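Local coordinates for formate dehydrogenase (Pyrobaculum aerophilum, PDB 1QP8), which binds NADPH and probably acts as a D-isomer specific 2-hydroxyacid dehydrogenase, perhaps reducing glyoxylate or hydroxypyruvate, at residues A87-A92 and V256-V261; L91-A96 and I231-V236. All coordinates share one frame; numbering follows the deposited sequence.

Contact 1 of 2, residues A87-A92 and V256-V261; sequences AEFALA and VATPWV. With NDP (NADPH dihydro-nicotinamide-adenine-dinucleotide phosphate), chain C.
The ring of Phe89 meets Thr258 with its edge, close to the ring plane: CE2 of Phe89 stands 3.4 Å from OG1 of Thr258, and CB of Thr258 also lies in that plane. Val261 comes in obliquely, its CG2 methyl 3.8 Å from CZ of Phe89, so both residues meet the outer end of the ring. The contact belongs to the Rossmann-type NAD(P)-binding domain, where helix 83-98 packs on the loop that follows strand 255-257. Phe89 reaches the loop because its CG is anti to the backbone N (chi1 -158°), and Thr258 approaches from the opposite direction. An inverse gamma turn centred on Pro259 separates Thr258 from Val261. The Thr258 hydroxyl is not left to the ring; it hydrogen-bonds to the carboxylate of Asp235. Ile101 of the second subunit also packs on Phe89, which places the ring near the dimer interface. Replacing Phe89 by an alanine would probably leave Thr258 and Val261, and Ile101 of the second subunit, without the ring they pack on. Trp260, between Thr258 and Val261 in sequence, turns to the NADPH: the carboxamide oxygen O7N lies at its indole edge, in the ring plane, 3.7 Å from CD1 of Trp260.

Contact 2 of 2, residues L91-A96 and I231-V236; sequences LALLLA and IFASDV. With NDP (NADPH dihydro-nicotinamide-adenine-dinucleotide phosphate), chain C.
With chi1 at -101°, away from a staggered value, and chi2 extended at -172°, Leu93 sends its two methyls to different parts of the 231-236 segment. CD2 of Leu93 rests 3.9 Å from CB of Ala233, while CD1 reaches past the end of the strand to the backbone N of Asp235, also at 3.9 Å. This is helix-on-sheet packing in the Rossmann-type domain, helix 83-98 lying against strand 231-234 of the parallel sheet. The small Ala233 side chain points at the helix, and its CB also touches the Leu93 backbone O at 3.6 Å. Val207 of the neighbouring strand 205-208 also touches Leu93. Beyond the strand the chain turns toward the cofactor. Ser234 OG donates to Val236 O, in the carbonyl plane and on a lone pair; Asn208 O is a second carbonyl partner, so the one proton is probably shared or alternates between them. In Asp235, an NADPH-binding residue, CG anti to the backbone N (chi1 175°) turns the carboxylate toward the 258-262 loop, where Val261 N bonds to OD2 and Ala262 N to OD1. OD1 of Asp235 lies beside the carboxamide, 3.4 Å from O7N and 3.5 Å from N7N of NADPH.

Contacts 1 and 2 have centres about 6 Å apart and both start from helix 83-98, sharing Leu91 and Ala92. Along the chain the helix comes first, then 231-236, then 256-261, whose strands are neighbours at one side of the six-stranded parallel sheet. Phe89 reaches the loop after the outermost strand, and Leu93, one turn on, lies on strand 231-234. The carboxylate of Asp235, from contact 2, joins the loop of contact 1. Both sets of residues lead into loops beside the nicotinamide carboxamide of NADPH, at Asp235 and Trp260, while the same helix also packs on the second subunit.

Contact 1 of 2, residues A87-A92 and V256-V261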
ATOM      1  N   ALA A  87      -7.299   8.104   2.563  1.00 41.55           N
ATOM      2  CA  ALA A  87      -6.015   8.145   1.882  1.00 41.55           C
ATOM      3  C   ALA A  87      -5.351   6.768   1.912  1.00 41.55           C
ATOM      4  O   ALA A  87      -5.106   6.180   0.857  1.00 41.55           O
ATOM      5  CB  ALA A  87      -5.114   9.177   2.527  1.00 73.65           C
ATOM      6  N   GLU A  88      -5.068   6.242   3.107  1.00 39.24           N
ATOM      7  CA  GLU A  88      -4.432   4.928   3.201  1.00 39.24           C
ATOM      8  C   GLU A  88      -5.248   3.854   2.498  1.00 39.24           C
ATOM      9  O   GLU A  88      -4.693   2.905   1.935  1.00 39.24           O
ATOM     10  CB  GLU A  88      -4.221   4.469   4.653  1.00 43.26           C
ATOM     11  CG  GLU A  88      -4.711   5.382   5.756  1.00 43.26           C
ATOM     12  CD  GLU A  88      -4.513   4.760   7.145  1.00 43.26           C
ATOM     13  OE1 GLU A  88      -5.181   3.744   7.466  1.00 43.26           O
ATOM     14  OE2 GLU A  88      -3.684   5.286   7.916  1.00 43.26           O
ATOM     15  N   PHE A  89      -6.566   3.992   2.531  1.00 35.81           N
ATOM     16  CA  PHE A  89      -7.402   2.998   1.894  1.00 35.81           C
ATOM     17  C   PHE A  89      -7.172   2.978   0.380  1.00 35.81           C
ATOM     18  O   PHE A  89      -7.145   1.911  -0.237  1.00 35.81           O
ATOM     19  CB  PHE A  89      -8.880   3.260   2.202  1.00 35.30           C
ATOM     20  CG  PHE A  89      -9.745   2.049   2.052  1.00 35.30           C
ATOM     21  CD1 PHE A  89      -9.783   1.085   3.044  1.00 35.30           C
ATOM     22  CD2 PHE A  89     -10.484   1.845   0.896  1.00 35.30           C
ATOM     23  CE1 PHE A  89     -10.553  -0.085   2.887  1.00 35.30           C
ATOM     24  CE2 PHE A  89     -11.255   0.690   0.720  1.00 35.30           C
ATOM     25  CZ  PHE A  89     -11.289  -0.280   1.719  1.00 35.30           C
ATOM     26  N   ALA A  90      -7.007   4.151  -0.220  1.00 39.66           N
ATOM     27  CA  ALA A  90      -6.787   4.232  -1.657  1.00 39.66           C
ATOM     28  C   ALA A  90      -5.456   3.590  -2.031  1.00 39.66           C
ATOM     29  O   ALA A  90      -5.344   2.928  -3.061  1.00 39.66           O
ATOM     30  CB  ALA A  90      -6.809   5.682  -2.103  1.00 40.77           C
ATOM     31  N   LEU A  91      -4.444   3.785  -1.196  1.00 32.90           N
ATOM     32  CA  LEU A  91      -3.155   3.205  -1.486  1.00 32.90           C
ATOM     33  C   LEU A  91      -3.269   1.700  -1.466  1.00 32.90           C
ATOM     34  O   LEU A  91      -2.725   1.013  -2.343  1.00 32.90           O
ATOM     35  CB  LEU A  91      -2.126   3.667  -0.472  1.00 59.37           C
ATOM     36  CG  LEU A  91      -1.784   5.137  -0.683  1.00 59.37           C
ATOM     37  CD1 LEU A  91      -1.076   5.670   0.540  1.00 59.37           C
ATOM     38  CD2 LEU A  91      -0.930   5.289  -1.921  1.00 59.37           C
ATOM     39  N   ALA A  92      -3.977   1.180  -0.468  1.00 37.11           N
ATOM     40  CA  ALA A  92      -4.178  -0.258  -0.342  1.00 37.11           C
ATOM     41  C   ALA A  92      -4.924  -0.723  -1.573  1.00 37.11           C
ATOM     42  O   ALA A  92      -4.552  -1.703  -2.212  1.00 37.11           O
ATOM     43  CB  ALA A  92      -4.991  -0.560   0.901  1.00 31.41           C
ATOM     44  N   VAL A 256     -11.816  -5.051  -8.341  1.00 28.29           N
ATOM     45  CA  VAL A 256     -11.609  -5.238  -6.916  1.00 28.29           C
ATOM     46  C   VAL A 256     -12.643  -4.305  -6.342  1.00 28.29           C
ATOM     47  O   VAL A 256     -12.704  -3.135  -6.717  1.00 28.29           O
ATOM     48  CB  VAL A 256     -10.237  -4.771  -6.431  1.00 19.59           C
ATOM     49  CG1 VAL A 256     -10.244  -4.720  -4.904  1.00 19.59           C
ATOM     50  CG2 VAL A 256      -9.130  -5.734  -6.929  1.00 19.59           C
ATOM     51  N   ALA A 257     -13.460  -4.808  -5.429  1.00 41.53           N
ATOM     52  CA  ALA A 257     -14.504  -3.976  -4.878  1.00 41.53           C
ATOM     53  C   ALA A 257     -14.668  -4.070  -3.374  1.00 41.53           C
ATOM     54  O   ALA A 257     -14.584  -5.150  -2.791  1.00 41.53           O
ATOM     55  CB  ALA A 257     -15.792  -4.320  -5.548  1.00  7.83           C
ATOM     56  N   THR A 258     -14.892  -2.916  -2.754  1.00 37.38           N
ATOM     57  CA  THR A 258     -15.113  -2.833  -1.319  1.00 37.38           C
ATOM     58  C   THR A 258     -16.394  -2.027  -1.141  1.00 37.38           C
ATOM     59  O   THR A 258     -16.691  -1.115  -1.923  1.00 37.38           O
ATOM     60  CB  THR A 258     -13.927  -2.182  -0.563  1.00 41.31           C
ATOM     61  OG1 THR A 258     -13.597  -0.919  -1.151  1.00 41.31           O
ATOM     62  CG2 THR A 258     -12.726  -3.097  -0.595  1.00 41.31           C
ATOM     63  N   PRO A 259     -17.161  -2.342  -0.092  1.00 53.97           N
ATOM     64  CA  PRO A 259     -18.432  -1.714   0.242  1.00 53.97           C
ATOM     65  C   PRO A 259     -18.443  -0.323   0.830  1.00 53.97           C
ATOM     66  O   PRO A 259     -19.075  -0.084   1.862  1.00 53.97           O
ATOM     67  CB  PRO A 259     -19.092  -2.725   1.177  1.00 40.01           C
ATOM     68  CG  PRO A 259     -17.962  -3.708   1.573  1.00 40.01           C
ATOM     69  CD  PRO A 259     -16.688  -3.144   1.041  1.00 40.01           C
ATOM     70  N   TRP A 260     -17.757   0.606   0.178  1.00 42.59           N
ATOM     71  CA  TRP A 260     -17.771   1.977   0.651  1.00 42.59           C
ATOM     72  C   TRP A 260     -17.347   2.034   2.122  1.00 42.59           C
ATOM     73  O   TRP A 260     -18.059   2.565   2.965  1.00 42.59           O
ATOM     74  CB  TRP A 260     -19.185   2.507   0.477  1.00 53.69           C
ATOM     75  CG  TRP A 260     -19.305   3.958   0.558  1.00 53.69           C
ATOM     76  CD1 TRP A 260     -18.301   4.855   0.745  1.00 53.69           C
ATOM     77  CD2 TRP A 260     -20.506   4.714   0.426  1.00 53.69           C
ATOM     78  NE1 TRP A 260     -18.803   6.135   0.735  1.00 53.69           N
ATOM     79  CE2 TRP A 260     -20.156   6.076   0.542  1.00 53.69           C
ATOM     80  CE3 TRP A 260     -21.851   4.373   0.219  1.00 53.69           C
ATOM     81  CZ2 TRP A 260     -21.099   7.099   0.461  1.00 53.69           C
ATOM     82  CZ3 TRP A 260     -22.793   5.388   0.136  1.00 53.69           C
ATOM     83  CH2 TRP A 260     -22.411   6.738   0.258  1.00 53.69           C
ATOM     84  N   VAL A 261     -16.180   1.484   2.423  1.00 43.67           N
ATOM     85  CA  VAL A 261     -15.679   1.459   3.786  1.00 43.67           C
ATOM     86  C   VAL A 261     -14.357   2.174   4.006  1.00 43.67           C
ATOM     87  O   VAL A 261     -13.724   1.995   5.047  1.00 43.67           O
ATOM     88  CB  VAL A 261     -15.500   0.026   4.264  1.00 29.78           C
ATOM     89  CG1 VAL A 261     -16.863  -0.584   4.543  1.00 29.78           C
ATOM     90  CG2 VAL A 261     -14.749  -0.781   3.215  1.00 29.78           C
TER
HETATM   91  PA  NDP C 310     -12.349  18.408  -0.852  0.70 54.47           P
HETATM   92  O1A NDP C 310     -13.789  18.634  -1.187  0.70 54.47           O
HETATM   93  O2A NDP C 310     -12.807  17.569   0.277  0.70 54.47           O
HETATM   94  O5B NDP C 310     -12.157  18.129  -2.467  0.70 54.47           O
HETATM   95  C5B NDP C 310     -11.707  19.359  -3.168  0.70 54.47           C
HETATM   96  C4B NDP C 310     -10.615  18.999  -4.240  0.70 54.47           C
HETATM   97  O4B NDP C 310     -11.150  18.414  -5.490  0.70 54.47           O
HETATM   98  C3B NDP C 310      -9.827  20.256  -4.782  0.70 54.47           C
HETATM   99  O3B NDP C 310      -8.606  19.842  -5.370  0.70 54.47           O
HETATM  100  C2B NDP C 310     -10.898  20.782  -5.739  0.70 54.47           C
HETATM  101  O2B NDP C 310     -10.690  21.821  -6.623  0.70 54.47           O
HETATM  102  C1B NDP C 310     -11.312  19.533  -6.399  0.70 54.47           C
HETATM  103  N9A NDP C 310     -12.559  19.654  -7.081  0.70 54.47           N
HETATM  104  C8A NDP C 310     -13.834  19.848  -6.621  0.70 54.47           C
HETATM  105  N7A NDP C 310     -14.729  19.880  -7.609  0.70 54.47           N
HETATM  106  C5A NDP C 310     -13.969  19.698  -8.738  0.70 54.47           C
HETATM  107  C6A NDP C 310     -14.321  19.643 -10.138  0.70 54.47           C
HETATM  108  N6A NDP C 310     -15.606  19.788 -10.512  0.70 54.47           N
HETATM  109  N1A NDP C 310     -13.290  19.451 -11.050  0.70 54.47           N
HETATM  110  C2A NDP C 310     -11.989  19.323 -10.579  0.70 54.47           C
HETATM  111  N3A NDP C 310     -11.587  19.368  -9.321  0.70 54.47           N
HETATM  112  C4A NDP C 310     -12.645  19.542  -8.446  0.70 54.47           C
HETATM  113  O3  NDP C 310     -11.446  17.127  -0.926  0.70 54.47           O
HETATM  114  PN  NDP C 310     -11.357  15.530  -0.558  0.70 54.47           P
HETATM  115  O1N NDP C 310     -10.052  14.961  -0.965  0.70 54.47           O
HETATM  116  O2N NDP C 310     -11.633  15.271   0.892  0.70 54.47           O
HETATM  117  O5D NDP C 310     -12.578  14.807  -1.425  0.70 54.47           O
HETATM  118  C5D NDP C 310     -13.919  14.856  -0.882  0.70 54.47           C
HETATM  119  C4D NDP C 310     -14.796  14.015  -1.825  0.70 54.47           C
HETATM  120  O4D NDP C 310     -14.343  12.639  -1.789  0.70 54.47           O
HETATM  121  C3D NDP C 310     -16.250  14.008  -1.356  0.70 54.47           C
HETATM  122  O3D NDP C 310     -16.921  15.115  -1.935  0.70 54.47           O
HETATM  123  C2D NDP C 310     -16.728  12.608  -1.823  0.70 54.47           C
HETATM  124  O2D NDP C 310     -17.311  12.657  -3.135  0.70 54.47           O
HETATM  125  C1D NDP C 310     -15.464  11.723  -1.720  0.70 54.47           C
HETATM  126  N1N NDP C 310     -15.409  10.889  -0.427  0.70 54.47           N
HETATM  127  C2N NDP C 310     -15.384   9.463  -0.605  0.70 54.47           C
HETATM  128  C3N NDP C 310     -15.332   8.684   0.577  0.70 54.47           C
HETATM  129  C7N NDP C 310     -15.303   7.114   0.416  0.70 54.47           C
HETATM  130  O7N NDP C 310     -15.072   6.450   1.410  0.70 54.47           O
HETATM  131  N7N NDP C 310     -15.536   6.605  -0.824  0.70 54.47           N
HETATM  132  C4N NDP C 310     -15.301   9.219   1.922  0.70 54.47           C
HETATM  133  C5N NDP C 310     -15.329  10.660   1.940  0.70 54.47           C
HETATM  134  C6N NDP C 310     -15.378  11.483   0.857  0.70 54.47           C
HETATM  135  P2B NDP C 310     -11.199  23.337  -6.047  0.70 54.47           P
HETATM  136  O1X NDP C 310     -10.832  24.102  -7.294  0.70 54.47           O
HETATM  137  O2X NDP C 310     -12.654  23.133  -5.810  0.70 54.47           O
HETATM  138  O3X NDP C 310     -10.407  23.576  -4.852  0.70 54.47           O

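Contact 2 of 2, residues L91-A96 and I231-V236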
ATOM      1  N   LEU A  91      -4.444   3.785  -1.196  1.00 32.90           N
ATOM      2  CA  LEU A  91      -3.155   3.205  -1.486  1.00 32.90           C
ATOM      3  C   LEU A  91      -3.269   1.700  -1.466  1.00 32.90           C
ATOM      4  O   LEU A  91      -2.725   1.013  -2.343  1.00 32.90           O
ATOM      5  CB  LEU A  91      -2.126   3.667  -0.472  1.00 59.37           C
ATOM      6  CG  LEU A  91      -1.784   5.137  -0.683  1.00 59.37           C
ATOM      7  CD1 LEU A  91      -1.076   5.670   0.540  1.00 59.37           C
ATOM      8  CD2 LEU A  91      -0.930   5.289  -1.921  1.00 59.37           C
ATOM      9  N   ALA A  92      -3.977   1.180  -0.468  1.00 37.11           N
ATOM     10  CA  ALA A  92      -4.178  -0.258  -0.342  1.00 37.11           C
ATOM     11  C   ALA A  92      -4.924  -0.723  -1.573  1.00 37.11           C
ATOM     12  O   ALA A  92      -4.552  -1.703  -2.212  1.00 37.11           O
ATOM     13  CB  ALA A  92      -4.991  -0.560   0.901  1.00 31.41           C
ATOM     14  N   LEU A  93      -5.984  -0.004  -1.905  1.00 31.98           N
ATOM     15  CA  LEU A  93      -6.773  -0.344  -3.077  1.00 31.98           C
ATOM     16  C   LEU A  93      -5.924  -0.372  -4.327  1.00 31.98           C
ATOM     17  O   LEU A  93      -6.212  -1.107  -5.263  1.00 31.98           O
ATOM     18  CB  LEU A  93      -7.913   0.649  -3.292  1.00 28.89           C
ATOM     19  CG  LEU A  93      -9.287   0.174  -2.821  1.00 28.89           C
ATOM     20  CD1 LEU A  93     -10.349   1.171  -3.277  1.00 28.89           C
ATOM     21  CD2 LEU A  93      -9.575  -1.221  -3.391  1.00 28.89           C
ATOM     22  N   LEU A  94      -4.875   0.431  -4.345  1.00 38.91           N
ATOM     23  CA  LEU A  94      -4.001   0.488  -5.496  1.00 38.91           C
ATOM     24  C   LEU A  94      -2.951  -0.619  -5.489  1.00 38.91           C
ATOM     25  O   LEU A  94      -2.850  -1.408  -6.433  1.00 38.91           O
ATOM     26  CB  LEU A  94      -3.317   1.850  -5.538  1.00 48.97           C
ATOM     27  CG  LEU A  94      -2.135   1.995  -6.495  1.00 48.97           C
ATOM     28  CD1 LEU A  94      -2.602   1.764  -7.925  1.00 48.97           C
ATOM     29  CD2 LEU A  94      -1.520   3.386  -6.327  1.00 48.97           C
ATOM     30  N   LEU A  95      -2.174  -0.680  -4.419  1.00 39.70           N
ATOM     31  CA  LEU A  95      -1.111  -1.660  -4.320  1.00 39.70           C
ATOM     32  C   LEU A  95      -1.543  -3.130  -4.337  1.00 39.70           C
ATOM     33  O   LEU A  95      -0.811  -3.973  -4.841  1.00 39.70           O
ATOM     34  CB  LEU A  95      -0.280  -1.393  -3.057  1.00 39.81           C
ATOM     35  CG  LEU A  95       0.280   0.018  -2.831  1.00 39.81           C
ATOM     36  CD1 LEU A  95       1.173   0.022  -1.610  1.00 39.81           C
ATOM     37  CD2 LEU A  95       1.060   0.445  -4.041  1.00 39.81           C
ATOM     38  N   ALA A  96      -2.712  -3.448  -3.785  1.00 33.29           N
ATOM     39  CA  ALA A  96      -3.162  -4.839  -3.746  1.00 33.29           C
ATOM     40  C   ALA A  96      -3.187  -5.446  -5.133  1.00 33.29           C
ATOM     41  O   ALA A  96      -2.620  -6.515  -5.359  1.00 33.29           O
ATOM     42  CB  ALA A  96      -4.537  -4.953  -3.099  1.00 48.04           C
ATOM     43  N   ILE A 231      -7.549  -3.029 -14.585  1.00 44.32           N
ATOM     44  CA  ILE A 231      -8.244  -3.293 -13.351  1.00 44.32           C
ATOM     45  C   ILE A 231      -8.936  -2.095 -12.742  1.00 44.32           C
ATOM     46  O   ILE A 231      -8.389  -1.005 -12.663  1.00 44.32           O
ATOM     47  CB  ILE A 231      -7.284  -3.878 -12.316  1.00 33.13           C
ATOM     48  CG1 ILE A 231      -6.775  -5.235 -12.803  1.00 33.13           C
ATOM     49  CG2 ILE A 231      -7.987  -3.989 -10.971  1.00 33.13           C
ATOM     50  CD1 ILE A 231      -5.849  -5.904 -11.832  1.00 33.13           C
ATOM     51  N   PHE A 232     -10.153  -2.323 -12.288  1.00 51.90           N
ATOM     52  CA  PHE A 232     -10.939  -1.286 -11.664  1.00 51.90           C
ATOM     53  C   PHE A 232     -11.089  -1.683 -10.203  1.00 51.90           C
ATOM     54  O   PHE A 232     -11.694  -2.712  -9.895  1.00 51.90           O
ATOM     55  CB  PHE A 232     -12.306  -1.218 -12.330  1.00 42.68           C
ATOM     56  CG  PHE A 232     -13.172  -0.117 -11.819  1.00 42.68           C
ATOM     57  CD1 PHE A 232     -12.804   1.219 -12.000  1.00 42.68           C
ATOM     58  CD2 PHE A 232     -14.370  -0.403 -11.163  1.00 42.68           C
ATOM     59  CE1 PHE A 232     -13.618   2.260 -11.539  1.00 42.68           C
ATOM     60  CE2 PHE A 232     -15.195   0.631 -10.694  1.00 42.68           C
ATOM     61  CZ  PHE A 232     -14.814   1.964 -10.887  1.00 42.68           C
ATOM     62  N   ALA A 233     -10.514  -0.890  -9.311  1.00 45.45           N
ATOM     63  CA  ALA A 233     -10.604  -1.150  -7.876  1.00 45.45           C
ATOM     64  C   ALA A 233     -11.352   0.024  -7.271  1.00 45.45           C
ATOM     65  O   ALA A 233     -10.846   1.141  -7.261  1.00 45.45           O
ATOM     66  CB  ALA A 233      -9.218  -1.248  -7.265  1.00 36.01           C
ATOM     67  N   SER A 234     -12.552  -0.218  -6.762  1.00 36.92           N
ATOM     68  CA  SER A 234     -13.323   0.870  -6.193  1.00 36.92           C
ATOM     69  C   SER A 234     -14.024   0.556  -4.884  1.00 36.92           C
ATOM     70  O   SER A 234     -14.486  -0.564  -4.649  1.00 36.92           O
ATOM     71  CB  SER A 234     -14.362   1.346  -7.210  1.00 38.05           C
ATOM     72  OG  SER A 234     -15.103   2.442  -6.707  1.00 38.05           O
ATOM     73  N   ASP A 235     -14.115   1.575  -4.043  1.00 42.84           N
ATOM     74  CA  ASP A 235     -14.779   1.459  -2.761  1.00 42.84           C
ATOM     75  C   ASP A 235     -16.121   2.147  -2.875  1.00 42.84           C
ATOM     76  O   ASP A 235     -16.914   2.121  -1.942  1.00 42.84           O
ATOM     77  CB  ASP A 235     -13.965   2.151  -1.677  1.00 32.20           C
ATOM     78  CG  ASP A 235     -14.671   2.159  -0.339  1.00 32.20           C
ATOM     79  OD1 ASP A 235     -15.023   3.255   0.167  1.00 32.20           O
ATOM     80  OD2 ASP A 235     -14.875   1.050   0.195  1.00 32.20           O
ATOM     81  N   VAL A 236     -16.379   2.768  -4.019  1.00 42.02           N
ATOM     82  CA  VAL A 236     -17.641   3.473  -4.204  1.00 42.02           C
ATOM     83  C   VAL A 236     -18.362   3.014  -5.457  1.00 42.02           C
ATOM     84  O   VAL A 236     -17.732   2.699  -6.459  1.00 42.02           O
ATOM     85  CB  VAL A 236     -17.414   4.968  -4.286  1.00 52.26           C
ATOM     86  CG1 VAL A 236     -18.726   5.700  -4.029  1.00 52.26           C
ATOM     87  CG2 VAL A 236     -16.370   5.366  -3.284  1.00 52.26           C
TER
HETATM   88  PA  NDP C 310     -12.349  18.408  -0.852  0.70 54.47           P
HETATM   89  O1A NDP C 310     -13.789  18.634  -1.187  0.70 54.47           O
HETATM   90  O2A NDP C 310     -12.807  17.569   0.277  0.70 54.47           O
HETATM   91  O5B NDP C 310     -12.157  18.129  -2.467  0.70 54.47           O
HETATM   92  C5B NDP C 310     -11.707  19.359  -3.168  0.70 54.47           C
HETATM   93  C4B NDP C 310     -10.615  18.999  -4.240  0.70 54.47           C
HETATM   94  O4B NDP C 310     -11.150  18.414  -5.490  0.70 54.47           O
HETATM   95  C3B NDP C 310      -9.827  20.256  -4.782  0.70 54.47           C
HETATM   96  O3B NDP C 310      -8.606  19.842  -5.370  0.70 54.47           O
HETATM   97  C2B NDP C 310     -10.898  20.782  -5.739  0.70 54.47           C
HETATM   98  O2B NDP C 310     -10.690  21.821  -6.623  0.70 54.47           O
HETATM   99  C1B NDP C 310     -11.312  19.533  -6.399  0.70 54.47           C
HETATM  100  N9A NDP C 310     -12.559  19.654  -7.081  0.70 54.47           N
HETATM  101  C8A NDP C 310     -13.834  19.848  -6.621  0.70 54.47           C
HETATM  102  N7A NDP C 310     -14.729  19.880  -7.609  0.70 54.47           N
HETATM  103  C5A NDP C 310     -13.969  19.698  -8.738  0.70 54.47           C
HETATM  104  C6A NDP C 310     -14.321  19.643 -10.138  0.70 54.47           C
HETATM  105  N6A NDP C 310     -15.606  19.788 -10.512  0.70 54.47           N
HETATM  106  N1A NDP C 310     -13.290  19.451 -11.050  0.70 54.47           N
HETATM  107  C2A NDP C 310     -11.989  19.323 -10.579  0.70 54.47           C
HETATM  108  N3A NDP C 310     -11.587  19.368  -9.321  0.70 54.47           N
HETATM  109  C4A NDP C 310     -12.645  19.542  -8.446  0.70 54.47           C
HETATM  110  O3  NDP C 310     -11.446  17.127  -0.926  0.70 54.47           O
HETATM  111  PN  NDP C 310     -11.357  15.530  -0.558  0.70 54.47           P
HETATM  112  O1N NDP C 310     -10.052  14.961  -0.965  0.70 54.47           O
HETATM  113  O2N NDP C 310     -11.633  15.271   0.892  0.70 54.47           O
HETATM  114  O5D NDP C 310     -12.578  14.807  -1.425  0.70 54.47           O
HETATM  115  C5D NDP C 310     -13.919  14.856  -0.882  0.70 54.47           C
HETATM  116  C4D NDP C 310     -14.796  14.015  -1.825  0.70 54.47           C
HETATM  117  O4D NDP C 310     -14.343  12.639  -1.789  0.70 54.47           O
HETATM  118  C3D NDP C 310     -16.250  14.008  -1.356  0.70 54.47           C
HETATM  119  O3D NDP C 310     -16.921  15.115  -1.935  0.70 54.47           O
HETATM  120  C2D NDP C 310     -16.728  12.608  -1.823  0.70 54.47           C
HETATM  121  O2D NDP C 310     -17.311  12.657  -3.135  0.70 54.47           O
HETATM  122  C1D NDP C 310     -15.464  11.723  -1.720  0.70 54.47           C
HETATM  123  N1N NDP C 310     -15.409  10.889  -0.427  0.70 54.47           N
HETATM  124  C2N NDP C 310     -15.384   9.463  -0.605  0.70 54.47           C
HETATM  125  C3N NDP C 310     -15.332   8.684   0.577  0.70 54.47           C
HETATM  126  C7N NDP C 310     -15.303   7.114   0.416  0.70 54.47           C
HETATM  127  O7N NDP C 310     -15.072   6.450   1.410  0.70 54.47           O
HETATM  128  N7N NDP C 310     -15.536   6.605  -0.824  0.70 54.47           N
HETATM  129  C4N NDP C 310     -15.301   9.219   1.922  0.70 54.47           C
HETATM  130  C5N NDP C 310     -15.329  10.660   1.940  0.70 54.47           C
HETATM  131  C6N NDP C 310     -15.378  11.483   0.857  0.70 54.47           C
HETATM  132  P2B NDP C 310     -11.199  23.337  -6.047  0.70 54.47           P
HETATM  133  O1X NDP C 310     -10.832  24.102  -7.294  0.70 54.47           O
HETATM  134  O2X NDP C 310     -12.654  23.133  -5.810  0.70 54.47           O
HETATM  135  O3X NDP C 310     -10.407  23.576  -4.852  0.70 54.47           O